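Local structure of stringent starvation protein A homolog (Haemophilus influenzae, 3LYK) at residues 96-99 against 100-104; 141-145 against 146-150; 151-154 against 155-159; 19-22 against 23-27. The protein probably forms an equimolar complex with the RNA polymerase holoenzyme, but not with the core enzyme, and belongs to the glutathione S-transferase superfamily. One frame throughout, in Å; residues are numbered along the deposited sequence.

How the contacts relate
All four contacts are local, and they meet around the start of helix 152-165. Contact 3 lies nearest the middle of the chain. The centres of contacts 1 and 4 are about 10 Å from the centre of contact 3, and that of contact 2 is about 11 Å from it. Met-99 SE of contact 1 reaches Tyr-156 CE1 of contact 3 at 3.5 Å. Leu-152 CD2 of contact 3 meets Val-24 CG2 of contact 4 at 3.7 Å, joining the C-terminal domain to the thioredoxin-like one. Contact 2 leads into contact 3 and also packs on contact 1, with Met-146 CG 3.7 Å from Leu-98 CD2. The nearest atoms of contacts 1 and 4 are about 5 Å apart.

Contact 1 (96-99 against 100-104)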
loop_
_atom_site.group_PDB
_atom_site.type_symbol
_atom_site.label_atom_id
_atom_site.label_comp_id
_atom_site.label_asym_id
_atom_site.label_seq_id
_atom_site.Cartn_x
_atom_site.Cartn_y
_atom_site.Cartn_z
ATOM N N ARG B 96 8.995 -1.034 4.295
ATOM C CA ARG B 96 7.593 -0.874 3.930
ATOM C C ARG B 96 6.746 -0.424 5.110
ATOM O O ARG B 96 5.824 0.411 4.966
ATOM C CB ARG B 96 7.020 -2.174 3.326
ATOM C CG ARG B 96 7.454 -2.423 1.853
ATOM C CD ARG B 96 6.609 -3.483 1.210
ATOM N NE ARG B 96 7.069 -3.749 -0.148
ATOM C CZ ARG B 96 7.743 -4.841 -0.513
ATOM N NH1 ARG B 96 8.036 -5.795 0.388
ATOM N NH2 ARG B 96 8.102 -4.997 -1.790
ATOM N N LEU B 97 7.011 -1.021 6.272
ATOM C CA LEU B 97 6.220 -0.699 7.468
ATOM C C LEU B 97 6.506 0.747 7.928
ATOM O O LEU B 97 5.597 1.493 8.313
ATOM C CB LEU B 97 6.532 -1.683 8.593
ATOM C CG LEU B 97 5.473 -1.630 9.704
ATOM C CD1 LEU B 97 4.117 -1.997 9.164
ATOM C CD2 LEU B 97 5.828 -2.534 10.896
ATOM N N LEU B 98 7.779 1.124 7.855
ATOM C CA LEU B 98 8.220 2.496 8.142
ATOM C C LEU B 98 7.516 3.513 7.251
ATOM O O LEU B 98 7.006 4.527 7.725
ATOM C CB LEU B 98 9.731 2.559 7.934
ATOM C CG LEU B 98 10.630 3.509 8.682
ATOM C CD1 LEU B 98 10.086 3.745 10.091
ATOM C CD2 LEU B 98 11.985 2.825 8.750
HETATM N N MSE B 99 7.405 3.191 5.967
HETATM C CA MSE B 99 6.743 4.055 5.015
HETATM C C MSE B 99 5.290 4.233 5.333
HETATM O O MSE B 99 4.767 5.365 5.330
HETATM C CB MSE B 99 6.938 3.522 3.580
HETATM C CG MSE B 99 8.373 3.837 3.055
HETATM SE SE MSE B 99 8.676 3.084 1.261
HETATM C CE MSE B 99 9.499 1.364 1.570
ATOM N N LEU B 100 4.617 3.107 5.595
ATOM C CA LEU B 100 3.217 3.132 5.937
ATOM C C LEU B 100 2.987 4.025 7.153
ATOM O O LEU B 100 2.026 4.806 7.172
ATOM C CB LEU B 100 2.704 1.733 6.269
ATOM C CG LEU B 100 1.285 1.710 6.858
ATOM C CD1 LEU B 100 0.290 2.087 5.793
ATOM C CD2 LEU B 100 0.913 0.291 7.413
ATOM N N ARG B 101 3.848 3.894 8.150
ATOM C CA ARG B 101 3.700 4.648 9.388
ATOM C C ARG B 101 3.972 6.152 9.196
ATOM O O ARG B 101 3.271 6.991 9.781
ATOM C CB ARG B 101 4.609 4.096 10.469
ATOM C CG ARG B 101 4.139 2.707 11.009
ATOM C CD ARG B 101 5.093 2.134 12.023
ATOM N NE ARG B 101 5.428 3.131 13.030
ATOM C CZ ARG B 101 6.663 3.432 13.415
ATOM N NH1 ARG B 101 7.698 2.771 12.918
ATOM N NH2 ARG B 101 6.867 4.398 14.307
ATOM N N ILE B 102 4.988 6.482 8.398
ATOM C CA ILE B 102 5.230 7.879 8.041
ATOM C C ILE B 102 3.993 8.484 7.430
ATOM O O ILE B 102 3.483 9.495 7.911
ATOM C CB ILE B 102 6.484 8.038 7.160
ATOM C CG1 ILE B 102 7.690 7.720 8.029
ATOM C CG2 ILE B 102 6.553 9.474 6.549
ATOM C CD1 ILE B 102 8.932 7.337 7.244
ATOM N N GLU B 103 3.478 7.814 6.415
ATOM C CA GLU B 103 2.304 8.237 5.699
ATOM C C GLU B 103 1.064 8.334 6.608
ATOM O O GLU B 103 0.308 9.317 6.534
ATOM C CB GLU B 103 2.050 7.261 4.554
ATOM C CG GLU B 103 1.435 7.864 3.327
ATOM C CD GLU B 103 -0.063 7.742 3.324
ATOM O OE1 GLU B 103 -0.575 6.765 3.924
ATOM O OE2 GLU B 103 -0.742 8.609 2.724
ATOM N N GLN B 104 0.886 7.360 7.493
ATOM C CA GLN B 104 -0.302 7.299 8.331
ATOM C C GLN B 104 -0.271 8.305 9.472
ATOM O O GLN B 104 -1.259 8.978 9.733
ATOM C CB GLN B 104 -0.451 5.879 8.911
ATOM C CG GLN B 104 -1.854 5.405 8.926
ATOM C CD GLN B 104 -1.936 3.868 8.806
ATOM O OE1 GLN B 104 -2.188 3.325 7.719
ATOM N NE2 GLN B 104 -1.715 3.180 9.916
#
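Within helix 89-115 the amides of Leu-100, Arg-101, Ile-102 and Glu-103 bond to the carbonyls of Arg-96, Leu-97, Leu-98 and Met-99, with N to O distances of 2.9 to 3.0 Å. The side chains then pair along the helix surface. Leu-97 CD1 faces Leu-100 CD2 at 4.3 Å. Leu-98 meets two partners. Its CD1 lies 3.8 Å from Arg-101 NH1 and approaches the guanidinium obliquely. Its CG is 4.4 Å from Ile-102 CD1. Arg-101 leaves the backbone with CG beside its own N (chi1 -71°), which brings CG to 3.3 Å from Leu-97 O. The chain then bends at chi3 (49°), and NH1 ends up beside Leu-98. Ile-102 uses its longer branch in a similar way: CD1 lies 3.4 Å from Leu-98 O. Met-99 is a selenomethionine whose chain bends near its end. The helix has two differing sides: Met-99 and Ile-102 are buried against helix 152-165, while Leu-97 and Leu-100 pack on Val-64 and Asn-67 of the second subunit. The polar bonds of the charged ends go to residues beyond the two segments, Arg-101 NE to Tyr-52 OH of the second subunit and Glu-103 OE2 to Tyr-17 OH of its own chain. Arg-96 packs against its own counterpart in the dimer and forms salt bridges with Glu-73 of its own chain and with Glu-77 of the second subunit, so these glutamates probably offset the gathered positive charges.

Contact 2 (141-145 against 146-150); sequences QMPYF and MNEEF
The Tyr-144 ring carries the backbone of Phe-150 over one face, with Phe-150 N 3.6 Å from Tyr-144 CD2 and displaced toward the rim. Phe-150 CB sits over the same ring in a CH-pi contact, 4.0 Å from the centroid. At the ring edge lie the carbonyl oxygens of Asn-147 and Glu-148. The two aromatic planes are steeply inclined to each other, at 83°, and Tyr-144 CE1 meets the edge of the Phe-150 ring near its plane, 3.7 Å from Phe-150 CD1. The Phe-145 ring lies against Met-146, with Phe-145 CD2 4.1 Å from Met-146 CG. The backbone makes a type II beta turn from Tyr-144 to Asn-147. Tyr-144 N bonds to Asn-147 O at 3.0 Å, and a weak return bond runs from Asn-147 N to Tyr-144 O. A water joins Phe-145 O to Asn-147 ND2, an amide nitrogen that also bonds to Asp-95. Selenomethionine Met-142 crosses Glu-148 at about a right angle, with Met-142 CG 3.4 Å from Glu-148 OE2. The bent end of Met-142 (chi3 -81°) lays Met-142 CE on the next backbone, 3.6 Å from Met-146 C. The turn belongs to the loop between helices 118-134 and 152-165. Phe-145 is buried among Trp-106 of helix 89-115, Tyr-182 of helix 176-187 and Phe-139 of the loop. Phe-150 packs on Val-186 of helix 176-187 and makes a cation-pi contact with Arg-189.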
loop_
_atom_site.group_PDB
_atom_site.type_symbol
_atom_site.label_atom_id
_atom_site.label_comp_id
_atom_site.label_asym_id
_atom_site.label_seq_id
_atom_site.Cartn_x
_atom_site.Cartn_y
_atom_site.Cartn_z
ATOM N N GLN B 141 23.250 6.615 14.559
ATOM C CA GLN B 141 23.603 5.288 14.055
ATOM C C GLN B 141 23.771 5.289 12.541
ATOM O O GLN B 141 24.771 4.766 12.030
ATOM C CB GLN B 141 22.565 4.237 14.501
ATOM C CG GLN B 141 21.109 4.765 14.611
ATOM C CD GLN B 141 20.217 3.983 15.624
ATOM O OE1 GLN B 141 18.979 4.107 15.613
ATOM N NE2 GLN B 141 20.852 3.194 16.501
HETATM N N MSE B 142 22.813 5.876 11.817
HETATM C CA MSE B 142 22.834 5.768 10.344
HETATM C C MSE B 142 22.555 7.081 9.626
HETATM O O MSE B 142 21.737 7.846 10.090
HETATM C CB MSE B 142 21.868 4.674 9.892
HETATM C CG MSE B 142 22.316 3.290 10.337
HETATM SE SE MSE B 142 21.040 1.952 9.764
HETATM C CE MSE B 142 19.720 2.172 11.189
ATOM N N PRO B 143 23.233 7.334 8.492
ATOM C CA PRO B 143 23.056 8.639 7.832
ATOM C C PRO B 143 21.717 8.842 7.098
ATOM O O PRO B 143 21.290 9.977 6.973
ATOM C CB PRO B 143 24.230 8.719 6.851
ATOM C CG PRO B 143 24.643 7.293 6.599
ATOM C CD PRO B 143 24.290 6.519 7.855
ATOM N N TYR B 144 21.069 7.777 6.615
ATOM C CA TYR B 144 19.737 7.922 6.006
ATOM C C TYR B 144 18.696 7.387 6.945
ATOM O O TYR B 144 19.049 6.919 8.012
ATOM C CB TYR B 144 19.684 7.311 4.611
ATOM C CG TYR B 144 20.600 8.059 3.692
ATOM C CD1 TYR B 144 20.158 9.218 3.026
ATOM C CD2 TYR B 144 21.921 7.656 3.524
ATOM C CE1 TYR B 144 21.016 9.923 2.205
ATOM C CE2 TYR B 144 22.783 8.349 2.698
ATOM C CZ TYR B 144 22.331 9.485 2.059
ATOM O OH TYR B 144 23.175 10.168 1.229
ATOM N N PHE B 145 17.418 7.523 6.620
ATOM C CA PHE B 145 16.412 7.311 7.637
ATOM C C PHE B 145 16.256 5.808 7.948
ATOM O O PHE B 145 15.582 5.089 7.211
ATOM C CB PHE B 145 15.095 7.949 7.227
ATOM C CG PHE B 145 14.163 8.135 8.344
ATOM C CD1 PHE B 145 14.115 9.337 9.031
ATOM C CD2 PHE B 145 13.308 7.103 8.738
ATOM C CE1 PHE B 145 13.216 9.525 10.093
ATOM C CE2 PHE B 145 12.395 7.284 9.788
ATOM C CZ PHE B 145 12.372 8.492 10.480
HETATM N N MSE B 146 16.900 5.367 9.032
HETATM C CA MSE B 146 16.911 3.957 9.471
HETATM C C MSE B 146 17.585 3.113 8.406
HETATM O O MSE B 146 17.262 1.954 8.269
HETATM C CB MSE B 146 15.487 3.405 9.689
HETATM C CG MSE B 146 14.729 3.968 10.873
HETATM SE SE MSE B 146 15.726 3.530 12.520
HETATM C CE MSE B 146 15.076 1.688 12.858
ATOM N N ASN B 147 18.478 3.705 7.617
ATOM C CA ASN B 147 19.198 2.957 6.600
ATOM C C ASN B 147 20.570 3.545 6.380
ATOM O O ASN B 147 20.791 4.744 6.624
ATOM C CB ASN B 147 18.414 2.875 5.265
ATOM C CG ASN B 147 17.331 1.764 5.278
ATOM O OD1 ASN B 147 17.663 0.584 5.347
ATOM N ND2 ASN B 147 16.052 2.145 5.263
ATOM N N GLU B 148 21.477 2.693 5.912
ATOM C CA GLU B 148 22.842 3.070 5.569
ATOM C C GLU B 148 22.898 3.820 4.251
ATOM O O GLU B 148 23.776 4.667 4.076
ATOM C CB GLU B 148 23.720 1.818 5.427
ATOM C CG GLU B 148 23.885 1.015 6.712
ATOM C CD GLU B 148 24.743 1.745 7.762
ATOM O OE1 GLU B 148 25.466 2.711 7.400
ATOM O OE2 GLU B 148 24.687 1.345 8.953
ATOM N N GLU B 149 21.995 3.481 3.314
ATOM C CA GLU B 149 21.980 4.090 1.975
ATOM C C GLU B 149 20.644 4.771 1.715
ATOM O O GLU B 149 19.636 4.405 2.301
ATOM C CB GLU B 149 22.181 3.037 0.877
ATOM C CG GLU B 149 23.513 2.251 0.928
ATOM C CD GLU B 149 24.689 3.123 0.523
ATOM O OE1 GLU B 149 24.654 3.731 -0.581
ATOM O OE2 GLU B 149 25.642 3.235 1.319
ATOM N N PHE B 150 20.639 5.727 0.788
ATOM C CA PHE B 150 19.443 6.469 0.453
ATOM C C PHE B 150 18.441 5.511 -0.194
ATOM O O PHE B 150 18.833 4.712 -1.041
ATOM C CB PHE B 150 19.799 7.564 -0.562
ATOM C CG PHE B 150 18.624 8.409 -0.986
ATOM C CD1 PHE B 150 18.216 9.484 -0.219
ATOM C CD2 PHE B 150 17.958 8.139 -2.176
ATOM C CE1 PHE B 150 17.164 10.300 -0.622
ATOM C CE2 PHE B 150 16.892 8.947 -2.588
ATOM C CZ PHE B 150 16.496 10.027 -1.808
HETATM O O HOH W 1 16.202 4.991 4.323
#

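Contact 3 (151-154 against 155-159)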
loop_
_atom_site.group_PDB
_atom_site.type_symbol
_atom_site.label_atom_id
_atom_site.label_comp_id
_atom_site.label_asym_id
_atom_site.label_seq_id
_atom_site.Cartn_x
_atom_site.Cartn_y
_atom_site.Cartn_z
ATOM N N GLY B 151 17.158 5.625 0.154
ATOM C CA GLY B 151 16.172 4.710 -0.430
ATOM C C GLY B 151 14.781 5.276 -0.398
ATOM O O GLY B 151 14.599 6.474 -0.065
ATOM N N LEU B 152 13.791 4.412 -0.691
ATOM C CA LEU B 152 12.386 4.827 -0.729
ATOM C C LEU B 152 11.879 5.453 0.562
ATOM O O LEU B 152 11.019 6.322 0.500
ATOM C CB LEU B 152 11.459 3.684 -1.185
ATOM C CG LEU B 152 11.657 3.117 -2.600
ATOM C CD1 LEU B 152 10.556 2.032 -2.935
ATOM C CD2 LEU B 152 11.666 4.226 -3.675
ATOM N N VAL B 153 12.360 5.009 1.724
ATOM C CA VAL B 153 11.925 5.649 2.996
ATOM C C VAL B 153 12.299 7.164 3.000
ATOM O O VAL B 153 11.504 8.030 3.400
ATOM C CB VAL B 153 12.554 4.939 4.225
ATOM C CG1 VAL B 153 12.110 5.600 5.533
ATOM C CG2 VAL B 153 12.180 3.399 4.228
ATOM N N ASP B 154 13.489 7.473 2.514
ATOM C CA ASP B 154 13.932 8.877 2.386
ATOM C C ASP B 154 13.066 9.645 1.381
ATOM O O ASP B 154 12.837 10.841 1.557
ATOM C CB ASP B 154 15.408 8.911 1.996
ATOM C CG ASP B 154 16.260 8.148 2.979
ATOM O OD1 ASP B 154 16.395 8.611 4.137
ATOM O OD2 ASP B 154 16.736 7.034 2.620
ATOM N N CYS B 155 12.538 8.944 0.365
ATOM C CA CYS B 155 11.586 9.543 -0.553
ATOM C C CYS B 155 10.266 9.874 0.137
ATOM O O CYS B 155 9.487 10.658 -0.401
ATOM C CB CYS B 155 11.358 8.664 -1.783
ATOM S SG CYS B 155 12.910 8.412 -2.703
ATOM N N TYR B 156 10.009 9.283 1.309
ATOM C CA TYR B 156 8.844 9.694 2.097
ATOM C C TYR B 156 9.226 10.828 3.065
ATOM O O TYR B 156 8.449 11.738 3.276
ATOM C CB TYR B 156 8.243 8.516 2.928
ATOM C CG TYR B 156 7.278 7.621 2.163
ATOM C CD1 TYR B 156 7.744 6.788 1.139
ATOM C CD2 TYR B 156 5.911 7.599 2.465
ATOM C CE1 TYR B 156 6.887 5.976 0.419
ATOM C CE2 TYR B 156 5.019 6.757 1.728
ATOM C CZ TYR B 156 5.531 5.958 0.719
ATOM O OH TYR B 156 4.727 5.131 -0.028
ATOM N N VAL B 157 10.386 10.728 3.704
ATOM C CA VAL B 157 10.761 11.715 4.713
ATOM C C VAL B 157 11.162 13.081 4.080
ATOM O O VAL B 157 10.675 14.132 4.527
ATOM C CB VAL B 157 11.862 11.164 5.674
ATOM C CG1 VAL B 157 12.235 12.190 6.722
ATOM C CG2 VAL B 157 11.357 9.850 6.392
ATOM N N ALA B 158 12.017 13.070 3.050
ATOM C CA ALA B 158 12.516 14.328 2.455
ATOM C C ALA B 158 11.419 15.301 1.949
ATOM O O ALA B 158 11.499 16.469 2.239
ATOM C CB ALA B 158 13.609 14.077 1.361
ATOM N N PRO B 159 10.380 14.811 1.221
ATOM C CA PRO B 159 9.344 15.728 0.799
ATOM C C PRO B 159 8.646 16.378 1.989
ATOM O O PRO B 159 8.163 17.512 1.878
ATOM C CB PRO B 159 8.363 14.815 0.035
ATOM C CG PRO B 159 9.257 13.812 -0.572
ATOM C CD PRO B 159 10.211 13.496 0.574
#
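Cys-155, Asp-154 and Leu-152 carry the contact in the first turn of helix 152-165. Cys-155 N bonds to Gly-151 O at 3.2 Å, with the donor in the carbonyl plane. The thiol has SG beside the backbone N (chi1 -60°), which places SG 3.7 Å from Gly-151 O and 4.5 Å from Leu-152 CD2. Asp-154 folds back toward the start of the helix. Its CG also lies beside the backbone N (chi1 -56°), and OD2 takes the amide of Gly-151 at 2.9 Å through its anti lone pair. The other oxygen, OD1, bonds to Tyr-182 OH and to Phe-145 N. The residue is buried, and both carboxylate oxygens have partners. The nearby helix start would probably favour the charged form. Farther on, Val-153 O takes two amides. Val-157 N comes in the carbonyl plane at 2.9 Å, whereas Tyr-156 N lies well above that plane. Tyr-156 brings CD1 to within 3.4 Å of Leu-152 O, which sits at the edge of the ring. Asp-154 O accepts Ala-158 N at 2.8 Å. The next residue, Pro-159, has no N-H to continue the pattern, and the helix kinks there. An aspartate three residues into a helix, bonded to the amide of the residue before the first turn, is one half of a capping box. Gly-151 has no side chain to supply the other half. Phe-150 packing on Cys-155 resembles a hydrophobic staple. The two features together recall, in part, the N-capping box and staple known at the equivalent helix of glutathione S-transferases.

Contact 4 (19-22 against 23-27)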
loop_
_atom_site.group_PDB
_atom_site.type_symbol
_atom_site.label_atom_id
_atom_site.label_comp_id
_atom_site.label_asym_id
_atom_site.label_seq_id
_atom_site.Cartn_x
_atom_site.Cartn_y
_atom_site.Cartn_z
ATOM N N HIS B 19 5.665 14.630 -5.495
ATOM C CA HIS B 19 7.070 14.887 -5.177
ATOM C C HIS B 19 7.868 13.567 -4.932
ATOM O O HIS B 19 8.963 13.381 -5.470
ATOM C CB HIS B 19 7.182 15.877 -4.015
ATOM C CG HIS B 19 8.570 16.402 -3.824
ATOM N ND1 HIS B 19 8.922 17.223 -2.775
ATOM C CD2 HIS B 19 9.703 16.207 -4.552
ATOM C CE1 HIS B 19 10.214 17.497 -2.851
ATOM N NE2 HIS B 19 10.710 16.886 -3.920
ATOM N N GLN B 20 7.296 12.640 -4.148
ATOM C CA GLN B 20 7.926 11.334 -3.946
ATOM C C GLN B 20 8.312 10.667 -5.289
ATOM O O GLN B 20 9.434 10.163 -5.451
ATOM C CB GLN B 20 6.968 10.358 -3.220
ATOM C CG GLN B 20 6.504 10.777 -1.836
ATOM C CD GLN B 20 5.469 9.780 -1.288
ATOM O OE1 GLN B 20 4.772 9.107 -2.048
ATOM N NE2 GLN B 20 5.346 9.724 0.004
ATOM N N VAL B 21 7.349 10.623 -6.209
ATOM C CA VAL B 21 7.534 9.964 -7.477
ATOM C C VAL B 21 8.616 10.671 -8.335
ATOM O O VAL B 21 9.500 10.002 -8.940
ATOM C CB VAL B 21 6.184 9.838 -8.263
ATOM C CG1 VAL B 21 6.419 9.278 -9.686
ATOM C CG2 VAL B 21 5.225 8.863 -7.517
ATOM N N LYS B 22 8.602 12.006 -8.339
ATOM C CA LYS B 22 9.669 12.739 -9.109
ATOM C C LYS B 22 11.038 12.473 -8.569
ATOM O O LYS B 22 11.963 12.417 -9.312
ATOM C CB LYS B 22 9.441 14.257 -9.154
ATOM C CG LYS B 22 8.158 14.661 -9.860
ATOM C CD LYS B 22 7.979 16.179 -9.623
ATOM C CE LYS B 22 6.922 16.746 -10.506
ATOM N NZ LYS B 22 6.666 18.145 -10.049
ATOM N N ILE B 23 11.191 12.302 -7.270
ATOM C CA ILE B 23 12.521 11.982 -6.754
ATOM C C ILE B 23 12.955 10.611 -7.288
ATOM O O ILE B 23 14.094 10.422 -7.742
ATOM C CB ILE B 23 12.506 11.966 -5.244
ATOM C CG1 ILE B 23 12.245 13.376 -4.731
ATOM C CG2 ILE B 23 13.841 11.397 -4.701
ATOM C CD1 ILE B 23 12.000 13.407 -3.199
ATOM N N VAL B 24 12.030 9.654 -7.277
ATOM C CA VAL B 24 12.395 8.294 -7.781
ATOM C C VAL B 24 12.712 8.300 -9.264
ATOM O O VAL B 24 13.704 7.691 -9.689
ATOM C CB VAL B 24 11.310 7.237 -7.408
ATOM C CG1 VAL B 24 11.622 5.895 -8.039
ATOM C CG2 VAL B 24 11.236 7.158 -5.823
ATOM N N LEU B 25 11.910 9.010 -10.055
ATOM C CA LEU B 25 12.211 9.145 -11.499
ATOM C C LEU B 25 13.616 9.723 -11.757
ATOM O O LEU B 25 14.312 9.223 -12.640
ATOM C CB LEU B 25 11.156 9.978 -12.232
ATOM C CG LEU B 25 9.781 9.306 -12.414
ATOM C CD1 LEU B 25 8.644 10.326 -12.646
ATOM C CD2 LEU B 25 9.818 8.293 -13.559
ATOM N N ALA B 26 14.034 10.707 -10.945
ATOM C CA ALA B 26 15.315 11.359 -11.114
ATOM C C ALA B 26 16.444 10.464 -10.611
ATOM O O ALA B 26 17.480 10.402 -11.251
ATOM C CB ALA B 26 15.330 12.728 -10.409
ATOM N N GLU B 27 16.235 9.747 -9.496
ATOM C CA GLU B 27 17.226 8.787 -9.048
ATOM C C GLU B 27 17.546 7.779 -10.137
ATOM O O GLU B 27 18.700 7.432 -10.327
ATOM C CB GLU B 27 16.754 8.002 -7.826
ATOM C CG GLU B 27 16.946 8.673 -6.494
ATOM C CD GLU B 27 18.445 8.798 -6.094
ATOM O OE1 GLU B 27 19.216 7.816 -6.282
ATOM O OE2 GLU B 27 18.825 9.865 -5.558
#
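His-19 and Ile-23 meet one turn apart on helix 16-27. The imidazole is carried over by a chi1 of -168°, with CG beside the carbonyl carbon, which brings CD2 and NE2 near Ile-23. His-19 NE2 is 3.8 Å from Ile-23 CD1, and the approach is oblique to the ring. That nitrogen also bonds to Ser-195 OG, which helps fix the ring's rotation. Ile-23 holds CG1 beside its own N (chi1 -66°), and CG1 lies 3.4 Å from His-19 O. Val-21 and Leu-25 run side by side in the same direction, with Val-21 CG1 3.8 Å from Leu-25 CD1. Leu-25 CG is 3.6 Å from Val-21 O. Val-24 places CG2 3.5 Å from Gln-20 O. Lys-22 stays extended beyond CG and touches residues of strands 3-11 and 30-36, among them Ser-11 and Asn-34. The amides of Ile-23, Val-24, Leu-25 and Ala-26 bond to the carbonyls of His-19, Gln-20, Val-21 and Lys-22, the shortest from Leu-25 N to Val-21 O at 2.8 Å. Gln-20 points elsewhere, to Ser-68 OG and Tyr-107 OH, while Glu-27 forms a salt bridge with Arg-189. Val-21 and Leu-25 face the sheet, and His-19 and Ile-23 face helix 152-165. This is the helix of the beta-alpha-beta unit that links parallel strands 3-11 and 30-36, as in the thioredoxin-like N-terminal domain of glutathione S-transferases.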